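Local coordinates for protein tartrate dehydrogenase/decarboxylase (Pseudomonas putida, PDB 3FLK) that oxidises tartrate to oxaloglycolate with NAD, turns meso-tartrate into D-glycerate and oxidatively decarboxylates D-malate to pyruvate, at residues 259-264 with 340-345; 14-19 with 282-287. The protein carries 1 engineered substitution. All coordinates share one frame; numbering follows the deposited sequence.

Interaction 1. Residues 259-264 with 340-345. With NAI (1,4-dihydronicotinamide adenine dinucleotide), chain F.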
ATOM      1  N   ALA A 259       2.475  14.486  -1.623  1.00 17.17           N
ATOM      2  CA  ALA A 259       3.119  15.732  -2.033  1.00 17.73           C
ATOM      3  C   ALA A 259       2.378  16.439  -3.177  1.00 18.04           C
ATOM      4  O   ALA A 259       2.776  17.529  -3.596  1.00 18.66           O
ATOM      5  CB  ALA A 259       4.577  15.476  -2.402  1.00 17.66           C
ATOM      6  N   GLY A 260       1.312  15.818  -3.684  1.00 18.09           N
ATOM      7  CA  GLY A 260       0.396  16.493  -4.604  1.00 18.00           C
ATOM      8  C   GLY A 260       0.165  15.869  -5.970  1.00 17.99           C
ATOM      9  O   GLY A 260      -0.870  16.116  -6.590  1.00 18.18           O
ATOM     10  N   THR A 261       1.122  15.072  -6.446  1.00 17.62           N
ATOM     11  CA  THR A 261       1.053  14.486  -7.793  1.00 17.41           C
ATOM     12  C   THR A 261       2.103  13.397  -8.019  1.00 17.24           C
ATOM     13  O   THR A 261       3.202  13.458  -7.467  1.00 17.22           O
ATOM     14  CB  THR A 261       1.191  15.574  -8.906  1.00 17.44           C
ATOM     15  OG1 THR A 261       1.129  14.963 -10.199  1.00 17.56           O
ATOM     16  CG2 THR A 261       2.501  16.352  -8.770  1.00 17.39           C
ATOM     17  N   ILE A 262       1.764  12.405  -8.840  1.00 17.12           N
ATOM     18  CA  ILE A 262       2.739  11.383  -9.228  1.00 17.11           C
ATOM     19  C   ILE A 262       3.599  11.852 -10.409  1.00 16.53           C
ATOM     20  O   ILE A 262       4.571  11.194 -10.782  1.00 16.76           O
ATOM     21  CB  ILE A 262       2.083   9.982  -9.512  1.00 17.42           C
ATOM     22  CG1 ILE A 262       1.498   9.877 -10.936  1.00 18.05           C
ATOM     23  CG2 ILE A 262       1.077   9.594  -8.411  1.00 18.06           C
ATOM     24  CD1 ILE A 262       0.301  10.759 -11.236  1.00 19.59           C
ATOM     25  N   GLY A 263       3.248  13.010 -10.968  1.00 15.89           N
ATOM     26  CA  GLY A 263       3.873  13.510 -12.192  1.00 15.14           C
ATOM     27  C   GLY A 263       5.297  14.032 -12.082  1.00 14.57           C
ATOM     28  O   GLY A 263       5.931  14.299 -13.104  1.00 14.47           O
ATOM     29  N   ILE A 264       5.806  14.179 -10.858  1.00 13.95           N
ATOM     30  CA  ILE A 264       7.162  14.708 -10.652  1.00 13.62           C
ATOM     31  C   ILE A 264       8.183  13.674 -10.151  1.00 13.46           C
ATOM     32  O   ILE A 264       9.390  13.928 -10.177  1.00 13.28           O
ATOM     33  CB  ILE A 264       7.172  15.950  -9.707  1.00 13.65           C
ATOM     34  CG1 ILE A 264       6.786  15.561  -8.276  1.00 13.39           C
ATOM     35  CG2 ILE A 264       6.268  17.067 -10.257  1.00 13.33           C
ATOM     36  CD1 ILE A 264       7.174  16.591  -7.225  1.00 13.98           C
ATOM     37  N   THR A 340       1.798  21.707 -15.526  1.00 15.64           N
ATOM     38  CA  THR A 340       0.688  21.006 -16.170  1.00 15.47           C
ATOM     39  C   THR A 340      -0.545  20.943 -15.250  1.00 15.76           C
ATOM     40  O   THR A 340      -0.443  21.270 -14.066  1.00 15.40           O
ATOM     41  CB  THR A 340       1.122  19.588 -16.625  1.00 15.44           C
ATOM     42  OG1 THR A 340       1.919  18.973 -15.606  1.00 14.96           O
ATOM     43  CG2 THR A 340       1.930  19.665 -17.917  1.00 14.77           C
ATOM     44  N   PRO A 341      -1.717  20.547 -15.795  1.00 16.22           N
ATOM     45  CA  PRO A 341      -2.968  20.480 -15.021  1.00 16.61           C
ATOM     46  C   PRO A 341      -2.945  19.612 -13.753  1.00 17.04           C
ATOM     47  O   PRO A 341      -3.708  19.886 -12.825  1.00 17.16           O
ATOM     48  CB  PRO A 341      -3.971  19.920 -16.033  1.00 16.70           C
ATOM     49  CG  PRO A 341      -3.432  20.352 -17.354  1.00 16.46           C
ATOM     50  CD  PRO A 341      -1.951  20.185 -17.206  1.00 16.29           C
ATOM     51  N   ASP A 342      -2.097  18.583 -13.709  1.00 17.52           N
ATOM     52  CA  ASP A 342      -1.999  17.734 -12.512  1.00 18.18           C
ATOM     53  C   ASP A 342      -1.428  18.493 -11.307  1.00 18.76           C
ATOM     54  O   ASP A 342      -1.591  18.066 -10.161  1.00 18.78           O
ATOM     55  CB  ASP A 342      -1.192  16.457 -12.790  1.00 18.05           C
ATOM     56  CG  ASP A 342       0.250  16.743 -13.152  1.00 18.16           C
ATOM     57  OD1 ASP A 342       1.148  16.405 -12.353  1.00 17.79           O
ATOM     58  OD2 ASP A 342       0.488  17.316 -14.235  1.00 18.57           O
HETATM   59  N   MSE A 343      -0.766  19.618 -11.580  1.00 19.43           N
HETATM   60  CA  MSE A 343      -0.234  20.494 -10.538  1.00 20.82           C
HETATM   61  C   MSE A 343      -1.004  21.814 -10.441  1.00 19.90           C
HETATM   62  O   MSE A 343      -0.564  22.750  -9.771  1.00 19.84           O
HETATM   63  CB  MSE A 343       1.248  20.775 -10.780  1.00 20.35           C
HETATM   64  CG  MSE A 343       2.118  19.538 -10.826  1.00 21.93           C
HETATM   65 SE   MSE A 343       3.995  20.025 -10.866  1.00 25.74          SE
HETATM   66  CE  MSE A 343       4.257  20.373  -8.971  1.00 24.31           C
ATOM     67  N   GLY A 344      -2.148  21.884 -11.116  1.00 19.53           N
ATOM     68  CA  GLY A 344      -3.021  23.054 -11.039  1.00 19.13           C
ATOM     69  C   GLY A 344      -2.751  24.129 -12.079  1.00 18.82           C
ATOM     70  O   GLY A 344      -3.358  25.201 -12.033  1.00 18.85           O
ATOM     71  N   GLY A 345      -1.850  23.842 -13.018  1.00 18.37           N
ATOM     72  CA  GLY A 345      -1.496  24.793 -14.071  1.00 17.86           C
ATOM     73  C   GLY A 345      -2.250  24.565 -15.368  1.00 17.54           C
ATOM     74  O   GLY A 345      -3.111  23.689 -15.449  1.00 17.47           O
TER
HETATM   75  PA  NAI F 402       0.215   5.247 -14.730  1.00 11.31           P
HETATM   76  O1A NAI F 402       1.326   5.771 -13.901  1.00 10.82           O
HETATM   77  O2A NAI F 402       0.574   5.170 -16.158  1.00 10.78           O
HETATM   78  O5B NAI F 402      -1.059   6.201 -14.561  1.00 11.90           O
HETATM   79  C5B NAI F 402      -1.762   6.330 -13.346  1.00 11.66           C
HETATM   80  C4B NAI F 402      -2.522   7.651 -13.317  1.00 11.70           C
HETATM   81  O4B NAI F 402      -1.613   8.722 -13.139  1.00 12.22           O
HETATM   82  C3B NAI F 402      -3.276   7.910 -14.614  1.00 12.08           C
HETATM   83  O3B NAI F 402      -4.527   8.471 -14.297  1.00 12.34           O
HETATM   84  C2B NAI F 402      -2.404   8.909 -15.349  1.00 12.19           C
HETATM   85  O2B NAI F 402      -3.158   9.795 -16.145  1.00 13.09           O
HETATM   86  C1B NAI F 402      -1.666   9.626 -14.230  1.00 11.45           C
HETATM   87  N9A NAI F 402      -0.307  10.012 -14.648  1.00 11.38           N
HETATM   88  C8A NAI F 402       0.780   9.188 -14.792  1.00 11.31           C
HETATM   89  N7A NAI F 402       1.830   9.939 -15.189  1.00 10.91           N
HETATM   90  C5A NAI F 402       1.436  11.222 -15.301  1.00 11.04           C
HETATM   91  C6A NAI F 402       2.106  12.384 -15.669  1.00 10.81           C
HETATM   92  N6A NAI F 402       3.398  12.346 -15.985  1.00 10.24           N
HETATM   93  N1A NAI F 402       1.418  13.581 -15.692  1.00 11.14           N
HETATM   94  C2A NAI F 402       0.082  13.629 -15.356  1.00 11.20           C
HETATM   95  N3A NAI F 402      -0.571  12.468 -14.986  1.00 10.83           N
HETATM   96  C4A NAI F 402       0.091  11.285 -14.965  1.00 10.60           C
HETATM   97  O3  NAI F 402      -0.190   3.807 -14.108  1.00 12.15           O
HETATM   98  PN  NAI F 402      -1.406   2.839 -14.539  1.00 12.74           P
HETATM   99  O1N NAI F 402      -2.533   3.615 -15.100  1.00 13.18           O
HETATM  100  O2N NAI F 402      -1.678   1.984 -13.360  1.00 12.90           O
HETATM  101  O5D NAI F 402      -0.760   1.920 -15.680  1.00 12.42           O
HETATM  102  C5D NAI F 402      -0.774   2.288 -17.044  1.00 12.90           C
HETATM  103  C4D NAI F 402       0.216   1.427 -17.828  1.00 13.07           C
HETATM  104  O4D NAI F 402       1.542   1.772 -17.474  1.00 12.93           O
HETATM  105  C3D NAI F 402       0.077  -0.065 -17.555  1.00 13.44           C
HETATM  106  O3D NAI F 402       0.273  -0.735 -18.776  1.00 12.91           O
HETATM  107  C2D NAI F 402       1.217  -0.381 -16.603  1.00 13.56           C
HETATM  108  O2D NAI F 402       1.670  -1.708 -16.729  1.00 13.91           O
HETATM  109  C1D NAI F 402       2.266   0.626 -17.052  1.00 13.37           C
HETATM  110  N1N NAI F 402       3.260   1.015 -16.033  1.00 13.49           N
HETATM  111  C2N NAI F 402       4.576   0.981 -16.400  1.00 13.01           C
HETATM  112  C3N NAI F 402       5.572   1.357 -15.506  1.00 13.82           C
HETATM  113  C7N NAI F 402       6.969   1.569 -16.018  1.00 13.85           C
HETATM  114  O7N NAI F 402       7.225   1.474 -17.402  1.00 14.18           O
HETATM  115  N7N NAI F 402       7.945   1.842 -15.153  1.00 14.27           N
HETATM  116  C4N NAI F 402       5.210   1.774 -14.225  1.00 13.81           C
HETATM  117  C5N NAI F 402       3.866   1.811 -13.856  1.00 13.71           C
HETATM  118  C6N NAI F 402       2.890   1.429 -14.775  1.00 13.50           C
HETATM  119  O   HOH W   1      -2.407  15.754  -8.921  1.00 27.75           O
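T261 and D342 meet through one short hydrogen bond. The hydroxyl OG1 of T261 donates to OD1 of D342 at 2.6 Å, on the anti lone pair of that oxygen. OG1 stands anti to its own backbone N (chi1 180°) and beside the carbonyl carbon, where it meets both OD1 of D342 and the N-H of G263. It accepts a hydrogen bond from the backbone N of G263 at 3.0 Å and closes an ST turn. The hydroxyl is thus gripped from both segments. OD1 of D342 has a second partner, ND2 of N297. The other oxygen, OD2, takes the hydroxyl OG1 of T340 at 2.6 Å on its syn side.

The tight part is apolar and buried. CG2 of T261 lies 3.8 Å from CG of M343, a selenomethionine. SE of M343 lies 3.8 Å from CG2 of I264, and the two side chains cross at about a right angle. I299 and N297 also touch both M343 and I264. On the looser side, O of G260 and O of D342 are 4.1 Å apart. One water donates to both.

The contact forms part of the NADH pocket, at its adenine end. C2A lies 3.8 Å from CG of D342, while CD1 of I262 touches the ribose oxygen O4B. With three hydrogen-bond donors around it, the D342 carboxylate is probably ionised and held at a fixed rotation beside the adenine.

Interaction 2. Residues 14-19 with 282-287; sequences DGIGLE and PVHGSA. With NAI (1,4-dihydronicotinamide adenine dinucleotide), chain F.
I16 and S286 join the segments by a backbone bond. N of I16 donates to O of S286 at 2.9 Å, in a nearly straight bond (174°). CA of G15 makes a CH...O contact to the same oxygen.

From CB outward, the I16 side chain runs along 282-287. CB and CG1 pass O of S286. CG1 also meets O of G285, and CG2 meets O of A287. The tip, CD1 of I16, lies 3.5 Å from CE1 of H284. It also touches CB of A287 and N7A of the adenine.

The H284 ring has P282 CB over one face and the adenine amine N6A over the other. Its ND1 donates in the ring plane to O of G285 at 2.9 Å, which fixes the ring's rotation. An alanine at H284 would probably remove the ring from between P282 and N6A, take one neighbour from the tip of I16, and leave O of G285 without this donor.

Backbone N atoms of G285 and A287 bind the phosphate oxygens O1A and O2A, and N of S286 binds O4D. The cofactor-binding segment 282-287, which leaves the end of strand 278-282, thus lies against the turn between strand 6-13 and helix 17-35.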
ATOM      1  N   ASP A  14       6.113   3.302 -24.549  1.00 14.59           N
ATOM      2  CA  ASP A  14       4.697   3.463 -24.890  1.00 14.53           C
ATOM      3  C   ASP A  14       4.091   4.741 -24.322  1.00 14.13           C
ATOM      4  O   ASP A  14       4.636   5.340 -23.389  1.00 14.01           O
ATOM      5  CB  ASP A  14       3.880   2.275 -24.358  1.00 14.77           C
ATOM      6  CG  ASP A  14       4.266   0.954 -24.996  1.00 15.81           C
ATOM      7  OD1 ASP A  14       4.423   0.902 -26.233  1.00 16.77           O
ATOM      8  OD2 ASP A  14       4.394  -0.044 -24.257  1.00 17.02           O
ATOM      9  N   GLY A  15       2.951   5.139 -24.888  1.00 13.73           N
ATOM     10  CA  GLY A  15       2.106   6.191 -24.319  1.00 13.42           C
ATOM     11  C   GLY A  15       2.841   7.485 -24.039  1.00 13.28           C
ATOM     12  O   GLY A  15       3.611   7.954 -24.877  1.00 13.13           O
ATOM     13  N   ILE A  16       2.617   8.049 -22.852  1.00 13.17           N
ATOM     14  CA  ILE A  16       3.197   9.352 -22.494  1.00 13.01           C
ATOM     15  C   ILE A  16       4.725   9.330 -22.388  1.00 13.35           C
ATOM     16  O   ILE A  16       5.355  10.383 -22.307  1.00 13.40           O
ATOM     17  CB  ILE A  16       2.565   9.973 -21.214  1.00 12.90           C
ATOM     18  CG1 ILE A  16       2.950   9.182 -19.954  1.00 12.61           C
ATOM     19  CG2 ILE A  16       1.050  10.114 -21.371  1.00 12.31           C
ATOM     20  CD1 ILE A  16       2.805   9.981 -18.669  1.00 11.53           C
ATOM     21  N   GLY A  17       5.313   8.132 -22.396  1.00 13.52           N
ATOM     22  CA  GLY A  17       6.765   7.992 -22.513  1.00 14.00           C
ATOM     23  C   GLY A  17       7.268   8.676 -23.772  1.00 14.43           C
ATOM     24  O   GLY A  17       8.356   9.252 -23.781  1.00 14.42           O
ATOM     25  N   LEU A  18       6.456   8.626 -24.828  1.00 14.78           N
ATOM     26  CA  LEU A  18       6.761   9.291 -26.098  1.00 15.15           C
ATOM     27  C   LEU A  18       6.615  10.813 -26.004  1.00 15.29           C
ATOM     28  O   LEU A  18       7.247  11.547 -26.760  1.00 15.39           O
ATOM     29  CB  LEU A  18       5.870   8.740 -27.219  1.00 15.34           C
ATOM     30  CG  LEU A  18       6.052   7.268 -27.615  1.00 15.63           C
ATOM     31  CD1 LEU A  18       4.784   6.706 -28.244  1.00 16.29           C
ATOM     32  CD2 LEU A  18       7.242   7.092 -28.549  1.00 16.47           C
ATOM     33  N   GLU A  19       5.788  11.278 -25.072  1.00 15.35           N
ATOM     34  CA  GLU A  19       5.570  12.710 -24.875  1.00 15.84           C
ATOM     35  C   GLU A  19       6.610  13.342 -23.947  1.00 15.40           C
ATOM     36  O   GLU A  19       7.106  14.437 -24.220  1.00 15.49           O
ATOM     37  CB  GLU A  19       4.155  12.980 -24.346  1.00 15.70           C
ATOM     38  CG  GLU A  19       3.037  12.619 -25.323  1.00 16.64           C
ATOM     39  CD  GLU A  19       1.642  12.822 -24.743  1.00 17.07           C
ATOM     40  OE1 GLU A  19       1.509  12.957 -23.507  1.00 19.41           O
ATOM     41  OE2 GLU A  19       0.670  12.848 -25.528  1.00 18.71           O
ATOM     42  N   PRO A 282      10.909   7.888 -15.070  1.00 12.70           N
ATOM     43  CA  PRO A 282       9.913   8.309 -14.091  1.00 12.14           C
ATOM     44  C   PRO A 282       9.315   7.127 -13.328  1.00 11.54           C
ATOM     45  O   PRO A 282       9.359   5.989 -13.805  1.00 11.19           O
ATOM     46  CB  PRO A 282       8.837   8.983 -14.944  1.00 12.30           C
ATOM     47  CG  PRO A 282       9.040   8.485 -16.319  1.00 13.00           C
ATOM     48  CD  PRO A 282      10.486   8.161 -16.456  1.00 12.88           C
ATOM     49  N   VAL A 283       8.773   7.403 -12.145  1.00 10.94           N
ATOM     50  CA  VAL A 283       8.000   6.408 -11.405  1.00 10.66           C
ATOM     51  C   VAL A 283       6.737   6.021 -12.193  1.00 10.62           C
ATOM     52  O   VAL A 283       6.377   4.843 -12.259  1.00 10.42           O
ATOM     53  CB  VAL A 283       7.627   6.904  -9.981  1.00 10.47           C
ATOM     54  CG1 VAL A 283       6.666   5.932  -9.298  1.00 10.19           C
ATOM     55  CG2 VAL A 283       8.879   7.083  -9.127  1.00 10.25           C
ATOM     56  N   HIS A 284       6.094   7.013 -12.809  1.00 10.48           N
ATOM     57  CA  HIS A 284       4.815   6.809 -13.509  1.00 10.60           C
ATOM     58  C   HIS A 284       4.893   5.866 -14.715  1.00 10.52           C
ATOM     59  O   HIS A 284       5.966   5.625 -15.264  1.00 10.53           O
ATOM     60  CB  HIS A 284       4.188   8.154 -13.911  1.00 10.43           C
ATOM     61  CG  HIS A 284       4.943   8.893 -14.978  1.00 10.22           C
ATOM     62  ND1 HIS A 284       5.051   8.433 -16.274  1.00 10.90           N
ATOM     63  CD2 HIS A 284       5.590  10.082 -14.948  1.00  9.83           C
ATOM     64  CE1 HIS A 284       5.752   9.294 -16.989  1.00 10.65           C
ATOM     65  NE2 HIS A 284       6.088  10.306 -16.208  1.00 10.37           N
ATOM     66  N   GLY A 285       3.740   5.344 -15.122  1.00 10.91           N
ATOM     67  CA  GLY A 285       3.658   4.459 -16.281  1.00 11.11           C
ATOM     68  C   GLY A 285       3.363   5.184 -17.579  1.00 11.41           C
ATOM     69  O   GLY A 285       3.670   6.370 -17.726  1.00 11.19           O
ATOM     70  N   SER A 286       2.760   4.461 -18.520  1.00 11.78           N
ATOM     71  CA  SER A 286       2.492   4.981 -19.865  1.00 12.32           C
ATOM     72  C   SER A 286       1.238   5.861 -19.962  1.00 12.83           C
ATOM     73  O   SER A 286       0.999   6.481 -21.000  1.00 12.89           O
ATOM     74  CB  SER A 286       2.414   3.830 -20.869  1.00 12.16           C
ATOM     75  OG  SER A 286       1.389   2.920 -20.515  1.00 11.94           O
ATOM     76  N   ALA A 287       0.454   5.908 -18.883  1.00 13.40           N
ATOM     77  CA  ALA A 287      -0.763   6.730 -18.790  1.00 14.22           C
ATOM     78  C   ALA A 287      -1.607   6.789 -20.084  1.00 14.93           C
ATOM     79  O   ALA A 287      -1.743   7.857 -20.689  1.00 14.77           O
ATOM     80  CB  ALA A 287      -0.416   8.139 -18.301  1.00 14.11           C
TER
HETATM   81  PA  NAI F 402       0.215   5.247 -14.730  1.00 11.31           P
HETATM   82  O1A NAI F 402       1.326   5.771 -13.901  1.00 10.82           O
HETATM   83  O2A NAI F 402       0.574   5.170 -16.158  1.00 10.78           O
HETATM   84  O5B NAI F 402      -1.059   6.201 -14.561  1.00 11.90           O
HETATM   85  C5B NAI F 402      -1.762   6.330 -13.346  1.00 11.66           C
HETATM   86  C4B NAI F 402      -2.522   7.651 -13.317  1.00 11.70           C
HETATM   87  O4B NAI F 402      -1.613   8.722 -13.139  1.00 12.22           O
HETATM   88  C3B NAI F 402      -3.276   7.910 -14.614  1.00 12.08           C
HETATM   89  O3B NAI F 402      -4.527   8.471 -14.297  1.00 12.34           O
HETATM   90  C2B NAI F 402      -2.404   8.909 -15.349  1.00 12.19           C
HETATM   91  O2B NAI F 402      -3.158   9.795 -16.145  1.00 13.09           O
HETATM   92  C1B NAI F 402      -1.666   9.626 -14.230  1.00 11.45           C
HETATM   93  N9A NAI F 402      -0.307  10.012 -14.648  1.00 11.38           N
HETATM   94  C8A NAI F 402       0.780   9.188 -14.792  1.00 11.31           C
HETATM   95  N7A NAI F 402       1.830   9.939 -15.189  1.00 10.91           N
HETATM   96  C5A NAI F 402       1.436  11.222 -15.301  1.00 11.04           C
HETATM   97  C6A NAI F 402       2.106  12.384 -15.669  1.00 10.81           C
HETATM   98  N6A NAI F 402       3.398  12.346 -15.985  1.00 10.24           N
HETATM   99  N1A NAI F 402       1.418  13.581 -15.692  1.00 11.14           N
HETATM  100  C2A NAI F 402       0.082  13.629 -15.356  1.00 11.20           C
HETATM  101  N3A NAI F 402      -0.571  12.468 -14.986  1.00 10.83           N
HETATM  102  C4A NAI F 402       0.091  11.285 -14.965  1.00 10.60           C
HETATM  103  O3  NAI F 402      -0.190   3.807 -14.108  1.00 12.15           O
HETATM  104  PN  NAI F 402      -1.406   2.839 -14.539  1.00 12.74           P
HETATM  105  O1N NAI F 402      -2.533   3.615 -15.100  1.00 13.18           O
HETATM  106  O2N NAI F 402      -1.678   1.984 -13.360  1.00 12.90           O
HETATM  107  O5D NAI F 402      -0.760   1.920 -15.680  1.00 12.42           O
HETATM  108  C5D NAI F 402      -0.774   2.288 -17.044  1.00 12.90           C
HETATM  109  C4D NAI F 402       0.216   1.427 -17.828  1.00 13.07           C
HETATM  110  O4D NAI F 402       1.542   1.772 -17.474  1.00 12.93           O
HETATM  111  C3D NAI F 402       0.077  -0.065 -17.555  1.00 13.44           C
HETATM  112  O3D NAI F 402       0.273  -0.735 -18.776  1.00 12.91           O
HETATM  113  C2D NAI F 402       1.217  -0.381 -16.603  1.00 13.56           C
HETATM  114  O2D NAI F 402       1.670  -1.708 -16.729  1.00 13.91           O
HETATM  115  C1D NAI F 402       2.266   0.626 -17.052  1.00 13.37           C
HETATM  116  N1N NAI F 402       3.260   1.015 -16.033  1.00 13.49           N
HETATM  117  C2N NAI F 402       4.576   0.981 -16.400  1.00 13.01           C
HETATM  118  C3N NAI F 402       5.572   1.357 -15.506  1.00 13.82           C
HETATM  119  C7N NAI F 402       6.969   1.569 -16.018  1.00 13.85           C
HETATM  120  O7N NAI F 402       7.225   1.474 -17.402  1.00 14.18           O
HETATM  121  N7N NAI F 402       7.945   1.842 -15.153  1.00 14.27           N
HETATM  122  C4N NAI F 402       5.210   1.774 -14.225  1.00 13.81           C
HETATM  123  C5N NAI F 402       3.866   1.811 -13.856  1.00 13.71           C
HETATM  124  C6N NAI F 402       2.890   1.429 -14.775  1.00 13.50           C

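In the fold
From the N terminus, the chain leaves strand 6-13 and enters helix 17-35 through the first segment of interaction 2. It then runs through most of the fold. Residues 259-264, after helix 245-258, open interaction 1. Strands 266-270 and 278-282 follow, and residues 282-287 close interaction 2, a loop of 262 residues. Helices 299-313 and 317-336 come next, and residues 340-345 close interaction 1, a loop of 75 residues. The two loops cross. Interaction 2 ties the start of the fold to the end of strand 278-282. Interaction 1 joins the exit of helix 245-258 to the approach to helix 349-361. Their centres are about 15 Å apart, and both line the NADH site.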